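Cytochrome P450 268A2 Cyp268A2 (PDB 6BLD) is a mycobacterial haem protein of the cytochrome P450 family that binds protoporphyrin IX with its iron and (3E,5E)-6,10-dimethylundeca-3,5,9-trien-2-one. Local coordinates at residues E89-A93 against E94-A98; R127-E130 against D131-I135; T292-G295 against T296-E300; Q324-R327 against A328-V332. All blocks are in the same frame, centred on the assembly; numbering follows the deposited sequence.

Contact 1: E89-A93 against E94-A98; sequences ENVPA and ELLEA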
ATOM      1  N   GLU A  89      -6.144   3.504  12.069  1.00 15.22           N
ATOM      2  CA  GLU A  89      -7.293   3.117  12.870  1.00 15.63           C
ATOM      3  C   GLU A  89      -6.900   2.064  13.900  1.00 15.69           C
ATOM      4  O   GLU A  89      -6.018   1.233  13.667  1.00 15.09           O
ATOM      5  CB  GLU A  89      -8.406   2.580  11.967  1.00 15.63           C
ATOM      6  CG  GLU A  89      -9.718   2.310  12.674  1.00 16.28           C
ATOM      7  CD  GLU A  89     -10.789   1.823  11.723  1.00 16.95           C
ATOM      8  OE1 GLU A  89     -10.759   2.222  10.540  1.00 17.02           O
ATOM      9  OE2 GLU A  89     -11.658   1.038  12.156  1.00 17.52           O
ATOM     10  N   ASN A  90      -7.563   2.113  15.055  1.00 16.42           N
ATOM     11  CA  ASN A  90      -7.352   1.112  16.092  1.00 16.76           C
ATOM     12  C   ASN A  90      -7.947  -0.221  15.650  1.00 16.64           C
ATOM     13  O   ASN A  90      -9.144  -0.308  15.355  1.00 16.78           O
ATOM     14  CB  ASN A  90      -7.978   1.574  17.407  1.00 18.26           C
ATOM     15  CG  ASN A  90      -7.128   2.605  18.125  1.00 19.48           C
ATOM     16  OD1 ASN A  90      -5.899   2.567  18.063  1.00 20.05           O
ATOM     17  ND2 ASN A  90      -7.782   3.538  18.811  1.00 20.01           N
ATOM     18  N   VAL A  91      -7.111  -1.253  15.609  1.00 16.36           N
ATOM     19  CA  VAL A  91      -7.499  -2.579  15.130  1.00 16.28           C
ATOM     20  C   VAL A  91      -7.254  -3.583  16.252  1.00 16.01           C
ATOM     21  O   VAL A  91      -6.245  -3.468  16.964  1.00 15.97           O
ATOM     22  CB  VAL A  91      -6.721  -2.949  13.856  1.00 16.39           C
ATOM     23  CG1 VAL A  91      -7.037  -4.369  13.404  1.00 16.76           C
ATOM     24  CG2 VAL A  91      -7.017  -1.949  12.744  1.00 16.38           C
ATOM     25  N   PRO A  92      -8.146  -4.555  16.467  1.00 16.19           N
ATOM     26  CA  PRO A  92      -7.916  -5.556  17.518  1.00 16.50           C
ATOM     27  C   PRO A  92      -6.553  -6.226  17.389  1.00 15.59           C
ATOM     28  O   PRO A  92      -6.082  -6.517  16.287  1.00 16.00           O
ATOM     29  CB  PRO A  92      -9.059  -6.554  17.303  1.00 16.98           C
ATOM     30  CG  PRO A  92     -10.156  -5.730  16.726  1.00 16.99           C
ATOM     31  CD  PRO A  92      -9.489  -4.680  15.870  1.00 16.62           C
ATOM     32  N   ALA A  93      -5.928  -6.477  18.542  1.00 15.44           N
ATOM     33  CA  ALA A  93      -4.549  -6.955  18.571  1.00 15.37           C
ATOM     34  C   ALA A  93      -4.397  -8.301  17.870  1.00 15.40           C
ATOM     35  O   ALA A  93      -3.397  -8.540  17.185  1.00 14.75           O
ATOM     36  CB  ALA A  93      -4.059  -7.050  20.016  1.00 15.18           C
ATOM     37  N   GLU A  94      -5.377  -9.196  18.034  1.00 15.33           N
ATOM     38  CA  GLU A  94      -5.287 -10.507  17.397  1.00 16.46           C
ATOM     39  C   GLU A  94      -5.209 -10.381  15.881  1.00 16.25           C
ATOM     40  O   GLU A  94      -4.439 -11.097  15.229  1.00 15.28           O
ATOM     41  CB  GLU A  94      -6.479 -11.378  17.803  1.00 17.06           C
ATOM     42  CG  GLU A  94      -6.608 -12.664  16.995  1.00 18.04           C
ATOM     43  CD  GLU A  94      -7.070 -13.843  17.832  1.00 20.18           C
ATOM     44  OE1 GLU A  94      -7.196 -13.688  19.064  1.00 21.26           O
ATOM     45  OE2 GLU A  94      -7.306 -14.927  17.258  1.00 21.03           O
ATOM     46  N   LEU A  95      -5.992  -9.467  15.301  1.00 14.89           N
ATOM     47  CA  LEU A  95      -5.922  -9.239  13.862  1.00 15.76           C
ATOM     48  C   LEU A  95      -4.587  -8.619  13.464  1.00 14.89           C
ATOM     49  O   LEU A  95      -4.045  -8.929  12.396  1.00 14.60           O
ATOM     50  CB  LEU A  95      -7.083  -8.350  13.415  1.00 15.73           C
ATOM     51  CG  LEU A  95      -8.477  -8.955  13.581  1.00 16.90           C
ATOM     52  CD1 LEU A  95      -9.560  -7.907  13.371  1.00 17.19           C
ATOM     53  CD2 LEU A  95      -8.663 -10.127  12.631  1.00 17.33           C
ATOM     54  N   LEU A  96      -4.043  -7.744  14.311  1.00 14.22           N
ATOM     55  CA  LEU A  96      -2.741  -7.150  14.027  1.00 13.81           C
ATOM     56  C   LEU A  96      -1.629  -8.186  14.134  1.00 14.07           C
ATOM     57  O   LEU A  96      -0.771  -8.286  13.249  1.00 14.29           O
ATOM     58  CB  LEU A  96      -2.478  -5.981  14.976  1.00 14.44           C
ATOM     59  CG  LEU A  96      -3.327  -4.725  14.770  1.00 14.99           C
ATOM     60  CD1 LEU A  96      -3.015  -3.689  15.840  1.00 15.26           C
ATOM     61  CD2 LEU A  96      -3.113  -4.149  13.377  1.00 14.49           C
ATOM     62  N   GLU A  97      -1.634  -8.977  15.210  1.00 14.46           N
ATOM     63  CA  GLU A  97      -0.578  -9.962  15.420  1.00 14.86           C
ATOM     64  C   GLU A  97      -0.532 -11.010  14.314  1.00 15.22           C
ATOM     65  O   GLU A  97       0.519 -11.624  14.103  1.00 15.85           O
ATOM     66  CB  GLU A  97      -0.758 -10.642  16.779  1.00 15.43           C
ATOM     67  CG  GLU A  97      -0.499  -9.730  17.974  1.00 15.67           C
ATOM     68  CD  GLU A  97      -1.450  -9.990  19.129  1.00 16.85           C
ATOM     69  OE1 GLU A  97      -2.120 -11.044  19.128  1.00 17.53           O
ATOM     70  OE2 GLU A  97      -1.528  -9.138  20.040  1.00 17.25           O
ATOM     71  N   ALA A  98      -1.634 -11.221  13.599  1.00 14.95           N
ATOM     72  CA  ALA A  98      -1.704 -12.226  12.548  1.00 16.18           C
ATOM     73  C   ALA A  98      -1.461 -11.654  11.156  1.00 15.64           C
ATOM     74  O   ALA A  98      -1.607 -12.381  10.168  1.00 16.17           O
ATOM     75  CB  ALA A  98      -3.061 -12.934  12.589  1.00 16.21           C
TER
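The carboxylate of Glu97 lies with one face on the Ala93 carbonyl. Ala93 O sits almost straight above its CD, at 3.1 Å. Ala93 CB is on the same side of the plane but beyond the OE2 edge, 3.3 Å from Glu97 OE2. This is packing without a hydrogen bond, since the oxygens are all acceptors. Leu95 CD1 lies above one face of the Pro92 ring, offset past its CG rim, 4.0 Å from Pro92 CG.

Pro92 is the N-cap residue. Its O takes Leu96 N at 3.1 Å. Glu97 N meets Ala93 O at 2.7 Å, nearly straight at 168°. Leu96 reaches back over Val91 with CG anti to its carbonyl carbon (chi1 -70°). Its CD2 rests 3.8 Å from Val91 CB, and its CD1 lies against the carbonyl Val91 O at 3.4 Å.

Helix 93-97 lies between strand 80-81 and helix 109-117. Pro92 and Leu95 pack on Leu202, and Leu95 also on Leu205. The side chain of Val91 comes within about 5 Å of the bound (3E,5E)-6,10-dimethylundeca-3,5,9-trien-2-one. One side of the short helix leans on helix 201-225, whose Leu205 and Gln209 also line the ligand pocket; Ala93, Glu94 and Glu97 are exposed.

Contact 2: R127-E130 against D131-I135; sequences RRIE and DSIKI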
ATOM      1  N   ARG A 127      15.268  -7.893 -12.103  1.00 39.43           N
ATOM      2  CA  ARG A 127      15.617  -8.010 -13.516  1.00 40.66           C
ATOM      3  C   ARG A 127      15.645  -9.464 -13.970  1.00 41.33           C
ATOM      4  O   ARG A 127      15.353  -9.752 -15.137  1.00 41.46           O
ATOM      5  CB  ARG A 127      16.972  -7.349 -13.781  1.00 41.37           C
ATOM      6  CG  ARG A 127      16.952  -5.831 -13.713  1.00 41.06           C
ATOM      7  CD  ARG A 127      18.131  -5.224 -14.461  1.00 42.56           C
ATOM      8  NE  ARG A 127      19.408  -5.801 -14.046  1.00 43.97           N
ATOM      9  CZ  ARG A 127      20.067  -5.455 -12.943  1.00 44.05           C
ATOM     10  NH1 ARG A 127      19.573  -4.527 -12.133  1.00 42.94           N
ATOM     11  NH2 ARG A 127      21.223  -6.035 -12.651  1.00 45.02           N
ATOM     12  N   ARG A 128      15.989 -10.388 -13.071  1.00 41.90           N
ATOM     13  CA  ARG A 128      16.036 -11.800 -13.436  1.00 43.99           C
ATOM     14  C   ARG A 128      14.650 -12.353 -13.742  1.00 44.01           C
ATOM     15  O   ARG A 128      14.520 -13.286 -14.542  1.00 44.95           O
ATOM     16  CB  ARG A 128      16.685 -12.612 -12.313  1.00 46.16           C
ATOM     17  CG  ARG A 128      18.156 -12.303 -12.081  1.00 48.24           C
ATOM     18  CD  ARG A 128      19.020 -12.789 -13.234  1.00 50.88           C
ATOM     19  NE  ARG A 128      20.396 -12.312 -13.122  1.00 53.21           N
ATOM     20  CZ  ARG A 128      21.398 -12.724 -13.894  1.00 56.19           C
ATOM     21  NH1 ARG A 128      21.183 -13.626 -14.843  1.00 57.56           N
ATOM     22  NH2 ARG A 128      22.617 -12.232 -13.716  1.00 57.33           N
ATOM     23  N   ILE A 129      13.610 -11.796 -13.124  1.00 43.04           N
ATOM     24  CA  ILE A 129      12.247 -12.286 -13.275  1.00 43.31           C
ATOM     25  C   ILE A 129      11.370 -11.299 -14.034  1.00 42.92           C
ATOM     26  O   ILE A 129      10.157 -11.509 -14.139  1.00 43.02           O
ATOM     27  CB  ILE A 129      11.626 -12.627 -11.910  1.00 42.73           C
ATOM     28  CG1 ILE A 129      11.410 -11.350 -11.094  1.00 41.58           C
ATOM     29  CG2 ILE A 129      12.509 -13.606 -11.152  1.00 43.40           C
ATOM     30  CD1 ILE A 129      10.745 -11.581  -9.756  1.00 40.85           C
ATOM     31  N   GLU A 130      11.954 -10.225 -14.572  1.00 42.43           N
ATOM     32  CA  GLU A 130      11.154  -9.214 -15.258  1.00 41.41           C
ATOM     33  C   GLU A 130      10.502  -9.766 -16.520  1.00 41.04           C
ATOM     34  O   GLU A 130       9.413  -9.319 -16.897  1.00 40.11           O
ATOM     35  CB  GLU A 130      12.017  -7.998 -15.595  1.00 41.76           C
ATOM     36  CG  GLU A 130      11.227  -6.810 -16.115  1.00 41.69           C
ATOM     37  CD  GLU A 130      12.018  -5.518 -16.076  1.00 41.72           C
ATOM     38  OE1 GLU A 130      13.194  -5.551 -15.657  1.00 42.01           O
ATOM     39  OE2 GLU A 130      11.463  -4.468 -16.466  1.00 41.44           O
ATOM     40  N   ASP A 131      11.142 -10.732 -17.183  1.00 41.30           N
ATOM     41  CA  ASP A 131      10.552 -11.309 -18.385  1.00 40.87           C
ATOM     42  C   ASP A 131       9.270 -12.067 -18.064  1.00 37.73           C
ATOM     43  O   ASP A 131       8.307 -12.022 -18.838  1.00 37.40           O
ATOM     44  CB  ASP A 131      11.562 -12.222 -19.080  1.00 43.50           C
ATOM     45  CG  ASP A 131      12.550 -11.453 -19.934  1.00 45.19           C
ATOM     46  OD1 ASP A 131      12.117 -10.827 -20.925  1.00 46.02           O
ATOM     47  OD2 ASP A 131      13.756 -11.472 -19.615  1.00 46.12           O
ATOM     48  N   SER A 132       9.236 -12.766 -16.926  1.00 36.17           N
ATOM     49  CA  SER A 132       8.013 -13.452 -16.522  1.00 35.59           C
ATOM     50  C   SER A 132       6.904 -12.463 -16.187  1.00 33.92           C
ATOM     51  O   SER A 132       5.726 -12.746 -16.433  1.00 34.12           O
ATOM     52  CB  SER A 132       8.290 -14.367 -15.329  1.00 36.03           C
ATOM     53  OG  SER A 132       8.447 -13.616 -14.138  1.00 35.66           O
ATOM     54  N   ILE A 133       7.259 -11.305 -15.627  1.00 32.04           N
ATOM     55  CA  ILE A 133       6.269 -10.258 -15.399  1.00 29.62           C
ATOM     56  C   ILE A 133       5.766  -9.708 -16.727  1.00 29.03           C
ATOM     57  O   ILE A 133       4.566  -9.459 -16.900  1.00 27.90           O
ATOM     58  CB  ILE A 133       6.864  -9.149 -14.511  1.00 27.93           C
ATOM     59  CG1 ILE A 133       7.212  -9.704 -13.129  1.00 27.17           C
ATOM     60  CG2 ILE A 133       5.900  -7.973 -14.394  1.00 26.90           C
ATOM     61  CD1 ILE A 133       7.999  -8.743 -12.264  1.00 26.57           C
ATOM     62  N   LYS A 134       6.672  -9.522 -17.690  1.00 29.70           N
ATOM     63  CA  LYS A 134       6.266  -9.058 -19.013  1.00 30.33           C
ATOM     64  C   LYS A 134       5.392 -10.090 -19.715  1.00 30.68           C
ATOM     65  O   LYS A 134       4.448  -9.732 -20.429  1.00 30.26           O
ATOM     66  CB  LYS A 134       7.499  -8.740 -19.858  1.00 31.56           C
ATOM     67  CG  LYS A 134       8.275  -7.513 -19.404  1.00 31.60           C
ATOM     68  CD  LYS A 134       9.553  -7.352 -20.210  1.00 33.22           C
ATOM     69  CE  LYS A 134      10.169  -5.978 -20.009  1.00 33.21           C
ATOM     70  NZ  LYS A 134      11.657  -6.036 -19.997  1.00 34.05           N
ATOM     71  N   ILE A 135       5.691 -11.375 -19.525  1.00 31.52           N
ATOM     72  CA  ILE A 135       4.897 -12.423 -20.157  1.00 32.41           C
ATOM     73  C   ILE A 135       3.518 -12.508 -19.513  1.00 31.35           C
ATOM     74  O   ILE A 135       2.511 -12.730 -20.195  1.00 31.92           O
ATOM     75  CB  ILE A 135       5.652 -13.765 -20.100  1.00 33.78           C
ATOM     76  CG1 ILE A 135       6.801 -13.768 -21.113  1.00 35.25           C
ATOM     77  CG2 ILE A 135       4.718 -14.936 -20.371  1.00 34.46           C
ATOM     78  CD1 ILE A 135       7.960 -14.666 -20.730  1.00 36.08           C
TER
HETATM   79  O   HOH W   1      12.678  -3.585 -18.493  1.00 42.02           O
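Ser132 OG and Ile133 N both donate to Ile129 O, and this is the tight part of the contact. The hydroxyl bond is the shorter, Ser132 OG to Ile129 O at 2.7 Å, with OG tilted 17° from the Ile129 carbonyl plane. Ile133 N stands 3.3 Å from Ile129 O. The serine reaches the carbonyl because its OG is tucked between the backbone N and carbonyl carbon (chi1 75°). One carbonyl is therefore gripped twice, just where the helix is kinked. The side chains of Ile129 and Ile133 barely meet, with Ile129 CG1 4.4 Å from Ile133 CD1. Both turn to helix 375-392 and pack on Leu377, and Ile133 also on Gln381 and Ala384.

The Glu130-Lys134 side is looser and holds a water. The two side chains cross at a slant, and their salt bridge is long, Glu130 OE2 to Lys134 NZ 3.9 Å. The water spans the pair, donating to Glu130 OE2 at 2.5 Å and accepting from Lys134 NZ at 3.1 Å. The stronger partner of Glu130 OE2 is Arg383, in a salt bridge. Along the backbone, Lys134 N donates to Glu130 O at 2.9 Å.

A serine bonded to the carbonyl three residues back and an acid-base pair four apart are common helix motifs. Helix 123-147 corresponds to the D helix, which packs on the L helix in the P450 helical core.

Contact 3: T292-G295 against T296-E300; sequences TRIG and TAVEE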
ATOM      1  N   THR A 292      12.242   5.628 -22.877  1.00 33.14           N
ATOM      2  CA  THR A 292      12.973   6.713 -22.237  1.00 32.99           C
ATOM      3  C   THR A 292      12.160   7.423 -21.160  1.00 31.57           C
ATOM      4  O   THR A 292      12.749   8.016 -20.249  1.00 31.82           O
ATOM      5  CB  THR A 292      13.426   7.733 -23.288  1.00 35.00           C
ATOM      6  OG1 THR A 292      13.924   7.041 -24.440  1.00 36.82           O
ATOM      7  CG2 THR A 292      14.524   8.631 -22.737  1.00 35.65           C
ATOM      8  N   ARG A 293      10.830   7.362 -21.229  1.00 30.12           N
ATOM      9  CA  ARG A 293       9.978   8.151 -20.350  1.00 28.28           C
ATOM     10  C   ARG A 293       9.160   7.325 -19.367  1.00 26.25           C
ATOM     11  O   ARG A 293       8.498   7.910 -18.504  1.00 25.99           O
ATOM     12  CB  ARG A 293       9.032   9.023 -21.187  1.00 28.49           C
ATOM     13  CG  ARG A 293       9.756  10.006 -22.094  1.00 29.24           C
ATOM     14  CD  ARG A 293       8.831  10.597 -23.143  1.00 29.59           C
ATOM     15  NE  ARG A 293       9.472  11.692 -23.864  1.00 30.51           N
ATOM     16  CZ  ARG A 293       8.884  12.411 -24.815  1.00 31.55           C
ATOM     17  NH1 ARG A 293       7.632  12.153 -25.166  1.00 31.24           N
ATOM     18  NH2 ARG A 293       9.549  13.387 -25.418  1.00 32.89           N
ATOM     19  N   ILE A 294       9.189   5.993 -19.463  1.00 25.19           N
ATOM     20  CA  ILE A 294       8.374   5.180 -18.564  1.00 23.94           C
ATOM     21  C   ILE A 294       8.885   5.270 -17.130  1.00 22.78           C
ATOM     22  O   ILE A 294       8.113   5.104 -16.178  1.00 21.96           O
ATOM     23  CB  ILE A 294       8.321   3.722 -19.062  1.00 24.46           C
ATOM     24  CG1 ILE A 294       7.311   2.909 -18.247  1.00 23.84           C
ATOM     25  CG2 ILE A 294       9.703   3.080 -19.018  1.00 25.15           C
ATOM     26  CD1 ILE A 294       5.932   3.535 -18.180  1.00 20.33           C
ATOM     27  N   GLY A 295      10.173   5.551 -16.944  1.00 22.82           N
ATOM     28  CA  GLY A 295      10.743   5.654 -15.614  1.00 21.89           C
ATOM     29  C   GLY A 295      10.104   6.730 -14.761  1.00 20.70           C
ATOM     30  O   GLY A 295       9.587   6.445 -13.676  1.00 19.46           O
ATOM     31  N   THR A 296      10.129   7.976 -15.243  1.00 21.64           N
ATOM     32  CA  THR A 296       9.501   9.064 -14.499  1.00 22.11           C
ATOM     33  C   THR A 296       7.982   8.982 -14.558  1.00 21.46           C
ATOM     34  O   THR A 296       7.302   9.474 -13.649  1.00 18.55           O
ATOM     35  CB  THR A 296       9.975  10.418 -15.032  1.00 23.93           C
ATOM     36  OG1 THR A 296       9.391  10.660 -16.318  1.00 25.03           O
ATOM     37  CG2 THR A 296      11.493  10.440 -15.155  1.00 25.04           C
ATOM     38  N   ALA A 297       7.432   8.377 -15.612  1.00 21.68           N
ATOM     39  CA  ALA A 297       5.983   8.215 -15.697  1.00 21.45           C
ATOM     40  C   ALA A 297       5.470   7.284 -14.605  1.00 20.72           C
ATOM     41  O   ALA A 297       4.427   7.548 -13.995  1.00 17.93           O
ATOM     42  CB  ALA A 297       5.590   7.690 -17.077  1.00 19.81           C
ATOM     43  N   VAL A 298       6.192   6.191 -14.346  1.00 18.26           N
ATOM     44  CA  VAL A 298       5.794   5.268 -13.286  1.00 17.59           C
ATOM     45  C   VAL A 298       5.859   5.958 -11.928  1.00 16.99           C
ATOM     46  O   VAL A 298       4.972   5.781 -11.083  1.00 16.45           O
ATOM     47  CB  VAL A 298       6.673   4.003 -13.330  1.00 17.75           C
ATOM     48  CG1 VAL A 298       6.631   3.262 -12.000  1.00 17.10           C
ATOM     49  CG2 VAL A 298       6.230   3.093 -14.465  1.00 18.25           C
ATOM     50  N   GLU A 299       6.898   6.769 -11.702  1.00 17.17           N
ATOM     51  CA  GLU A 299       7.040   7.446 -10.416  1.00 17.33           C
ATOM     52  C   GLU A 299       5.899   8.427 -10.176  1.00 17.32           C
ATOM     53  O   GLU A 299       5.437   8.585  -9.039  1.00 16.93           O
ATOM     54  CB  GLU A 299       8.388   8.165 -10.345  1.00 17.41           C
ATOM     55  CG  GLU A 299       9.576   7.239 -10.157  1.00 17.72           C
ATOM     56  CD  GLU A 299       9.291   6.123  -9.170  1.00 17.14           C
ATOM     57  OE1 GLU A 299       9.099   6.411  -7.968  1.00 16.85           O
ATOM     58  OE2 GLU A 299       9.256   4.952  -9.599  1.00 17.24           O
ATOM     59  N   GLU A 300       5.428   9.094 -11.233  1.00 17.78           N
ATOM     60  CA  GLU A 300       4.309  10.015 -11.075  1.00 17.76           C
ATOM     61  C   GLU A 300       2.984   9.277 -10.937  1.00 17.57           C
ATOM     62  O   GLU A 300       2.100   9.729 -10.204  1.00 17.55           O
ATOM     63  CB  GLU A 300       4.267  10.996 -12.249  1.00 17.93           C
ATOM     64  CG  GLU A 300       3.053  11.914 -12.241  1.00 17.97           C
ATOM     65  CD  GLU A 300       3.271  13.174 -11.418  1.00 17.97           C
ATOM     66  OE1 GLU A 300       2.436  14.099 -11.502  1.00 18.12           O
ATOM     67  OE2 GLU A 300       4.276  13.241 -10.681  1.00 17.99           O
TER
HETATM   68  O   HOH W   2      12.165   8.024 -17.448  1.00 25.37           O
HETATM   69  O   HOH W   3       9.820   4.422 -11.998  1.00 22.91           O
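Val298 N donates to Ile294 O at 2.9 Å, and Ala297 N to Arg293 O at 3.1 Å. The next helical bond, Glu299 N to Gly295 O, is weak at 3.4 Å. Gly295 O also accepts from a water at 2.6 Å, which gives its other hydrogen to Glu299 OE2 at 2.5 Å. One turn earlier a second water replaces a direct backbone bond. It donates to Thr292 O and accepts from Thr296 N at 3.0 Å.

The polar tips lead elsewhere. Thr296 OG1 binds Leu354 O. Arg293 holds Trp285 O and forms a cation-pi pair with that indole. Glu299 meets His361 and Arg379.

Apolar packing lies on another side of the helix. Ile294 CD1 reaches Val298 CG2 at 3.8 Å, the two side chains slanting across each other. With Val298 CG1 roughly anti to the backbone N (chi1 160°), CG2 falls beside that N and lies 3.2 Å from Ile294 O. Beyond, Val298 packs on Leu382 of helix 375-392.

Helix 290-305 carries the ExxR motif, where Glu300 bridges to Arg303 and Arg356. Glu299, with a water, a histidine and an arginine round its carboxylate, is probably kept ionised. One backbone link runs through a water, while the acids are held by arginines, a histidine and the backbone N-H of Asp353.

Contact 4: Q324-R327 against A328-V332; sequences QLIR and AGEKV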
ATOM      1  N   GLN A 324       5.694  21.857  17.193  1.00 26.91           N
ATOM      2  CA  GLN A 324       4.897  21.203  18.220  1.00 27.34           C
ATOM      3  C   GLN A 324       5.736  20.139  18.914  1.00 26.81           C
ATOM      4  O   GLN A 324       6.522  19.438  18.272  1.00 27.08           O
ATOM      5  CB  GLN A 324       3.636  20.570  17.620  1.00 27.79           C
ATOM      6  CG  GLN A 324       2.749  21.552  16.873  1.00 29.05           C
ATOM      7  CD  GLN A 324       1.957  22.442  17.808  1.00 30.78           C
ATOM      8  OE1 GLN A 324       1.449  21.989  18.832  1.00 31.29           O
ATOM      9  NE2 GLN A 324       1.851  23.719  17.460  1.00 32.21           N
ATOM     10  N   LEU A 325       5.562  20.023  20.227  1.00 26.37           N
ATOM     11  CA  LEU A 325       6.328  19.070  21.029  1.00 25.53           C
ATOM     12  C   LEU A 325       5.526  17.780  21.144  1.00 24.21           C
ATOM     13  O   LEU A 325       4.631  17.660  21.984  1.00 24.32           O
ATOM     14  CB  LEU A 325       6.647  19.652  22.401  1.00 26.52           C
ATOM     15  CG  LEU A 325       7.495  18.764  23.314  1.00 26.92           C
ATOM     16  CD1 LEU A 325       8.857  18.496  22.691  1.00 26.61           C
ATOM     17  CD2 LEU A 325       7.646  19.396  24.690  1.00 28.43           C
ATOM     18  N   ILE A 326       5.843  16.810  20.288  1.00 22.58           N
ATOM     19  CA  ILE A 326       5.247  15.487  20.404  1.00 21.26           C
ATOM     20  C   ILE A 326       5.786  14.812  21.658  1.00 21.54           C
ATOM     21  O   ILE A 326       7.001  14.787  21.893  1.00 21.73           O
ATOM     22  CB  ILE A 326       5.536  14.652  19.149  1.00 19.98           C
ATOM     23  CG1 ILE A 326       4.960  15.338  17.907  1.00 19.06           C
ATOM     24  CG2 ILE A 326       4.973  13.247  19.299  1.00 19.12           C
ATOM     25  CD1 ILE A 326       5.467  14.765  16.602  1.00 18.83           C
ATOM     26  N   ARG A 327       4.888  14.275  22.474  1.00 21.24           N
ATOM     27  CA  ARG A 327       5.278  13.652  23.728  1.00 22.48           C
ATOM     28  C   ARG A 327       5.543  12.163  23.537  1.00 21.07           C
ATOM     29  O   ARG A 327       5.026  11.527  22.615  1.00 20.68           O
ATOM     30  CB  ARG A 327       4.197  13.858  24.791  1.00 24.14           C
ATOM     31  CG  ARG A 327       3.853  15.313  25.046  1.00 26.55           C
ATOM     32  CD  ARG A 327       5.008  16.044  25.708  1.00 29.43           C
ATOM     33  NE  ARG A 327       4.565  17.269  26.366  1.00 32.55           N
ATOM     34  CZ  ARG A 327       5.325  17.999  27.177  1.00 34.84           C
ATOM     35  NH1 ARG A 327       6.571  17.627  27.432  1.00 35.45           N
ATOM     36  NH2 ARG A 327       4.838  19.100  27.731  1.00 36.22           N
ATOM     37  N   ALA A 328       6.364  11.614  24.431  1.00 20.77           N
ATOM     38  CA  ALA A 328       6.677  10.192  24.393  1.00 20.12           C
ATOM     39  C   ALA A 328       5.411   9.364  24.581  1.00 19.56           C
ATOM     40  O   ALA A 328       4.606   9.631  25.478  1.00 20.02           O
ATOM     41  CB  ALA A 328       7.700   9.847  25.474  1.00 20.81           C
ATOM     42  N   GLY A 329       5.238   8.360  23.725  1.00 18.54           N
ATOM     43  CA  GLY A 329       4.073   7.504  23.771  1.00 18.00           C
ATOM     44  C   GLY A 329       2.899   7.962  22.933  1.00 16.97           C
ATOM     45  O   GLY A 329       1.899   7.238  22.852  1.00 16.24           O
ATOM     46  N   GLU A 330       2.983   9.131  22.306  1.00 16.40           N
ATOM     47  CA  GLU A 330       1.884   9.653  21.508  1.00 17.70           C
ATOM     48  C   GLU A 330       1.960   9.122  20.080  1.00 16.81           C
ATOM     49  O   GLU A 330       3.042   8.871  19.544  1.00 15.28           O
ATOM     50  CB  GLU A 330       1.897  11.183  21.507  1.00 18.75           C
ATOM     51  CG  GLU A 330       1.611  11.792  22.876  1.00 20.19           C
ATOM     52  CD  GLU A 330       1.359  13.288  22.823  1.00 21.08           C
ATOM     53  OE1 GLU A 330       2.048  13.987  22.051  1.00 21.12           O
ATOM     54  OE2 GLU A 330       0.475  13.768  23.566  1.00 22.09           O
ATOM     55  N   LYS A 331       0.790   8.946  19.471  1.00 16.62           N
ATOM     56  CA  LYS A 331       0.710   8.435  18.110  1.00 15.95           C
ATOM     57  C   LYS A 331       0.956   9.551  17.102  1.00 15.96           C
ATOM     58  O   LYS A 331       0.512  10.687  17.286  1.00 16.56           O
ATOM     59  CB  LYS A 331      -0.655   7.796  17.859  1.00 16.05           C
ATOM     60  CG  LYS A 331      -0.882   6.502  18.623  1.00 17.14           C
ATOM     61  CD  LYS A 331      -2.233   5.891  18.287  1.00 18.19           C
ATOM     62  CE  LYS A 331      -2.500   4.650  19.123  1.00 19.63           C
ATOM     63  NZ  LYS A 331      -3.770   3.980  18.728  1.00 20.29           N
ATOM     64  N   VAL A 332       1.667   9.214  16.028  1.00 15.35           N
ATOM     65  CA  VAL A 332       2.050  10.163  14.987  1.00 15.14           C
ATOM     66  C   VAL A 332       1.689   9.547  13.643  1.00 14.46           C
ATOM     67  O   VAL A 332       2.259   8.520  13.259  1.00 13.86           O
ATOM     68  CB  VAL A 332       3.550  10.500  15.046  1.00 16.06           C
ATOM     69  CG1 VAL A 332       3.934  11.423  13.907  1.00 16.60           C
ATOM     70  CG2 VAL A 332       3.905  11.129  16.391  1.00 16.99           C
TER
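Glu330 turns back over Arg327 and grips it from CB to tip. Its CB lies 3.3 Å from Arg327 O, and its CG stays beside the same oxygen. The CD rests on Arg327 CB at 3.5 Å. At the tip, OE1 takes the backbone Arg327 N at 2.9 Å in a straight bond (166°). The N-H comes from above the carboxylate plane, 52° out of it. The chain can reach this far because it is extended beyond CG. OE1 has a second donor in Trp62 NE1, while OE2 is held by Arg9 and Ser7. This buried carboxylate is thus well supplied with partners.

The backbone closes the same loop. Glu330 N donates to Arg327 O at 3.2 Å. At Gly329 phi is 90°, where a CB would press on Ala328 O, so glycine is called for. The Arg327 side chain heads off outward, and Leu325 CD2 lies 3.4 Å above one face of its guanidinium, offset toward the rim. Beneath the turn, Ile326 CG2 touches Val332 CG2 at 3.8 Å, the two side chains crossing at about a right angle. Both also pack on Phe80.

This is a type II beta turn with glycine in its third position, braced by a side chain-to-backbone bond. It carries the chain from the small hairpin of strands 319-321 and 324-326 into strand 331-335, inside the mixed sheet of the P450 fold.

In the fold
The contacts follow one another along the chain without interleaving. Contacts 2 and 3 have their centres about 18 Å apart. Helix 375-392 packs on both, and its Arg383 touches each. Contacts 1 and 4 lie about 22 Å apart, centre to centre. They meet where Asn90 OD1 comes 2.6 Å from Lys331 NZ, and Asn90 ND2 and Lys331 NZ both bind Asp58. Contact 1 is on the opposite side of the chain's centre from contacts 2 and 3. Contacts 2 and 4 are farthest apart, about 44 Å between centres. Contacts 2 and 3 thus flank helix 375-392 on the haem's helical side, while contacts 1 and 4 belong to the ligand-side loop and the entry to strand 331-335.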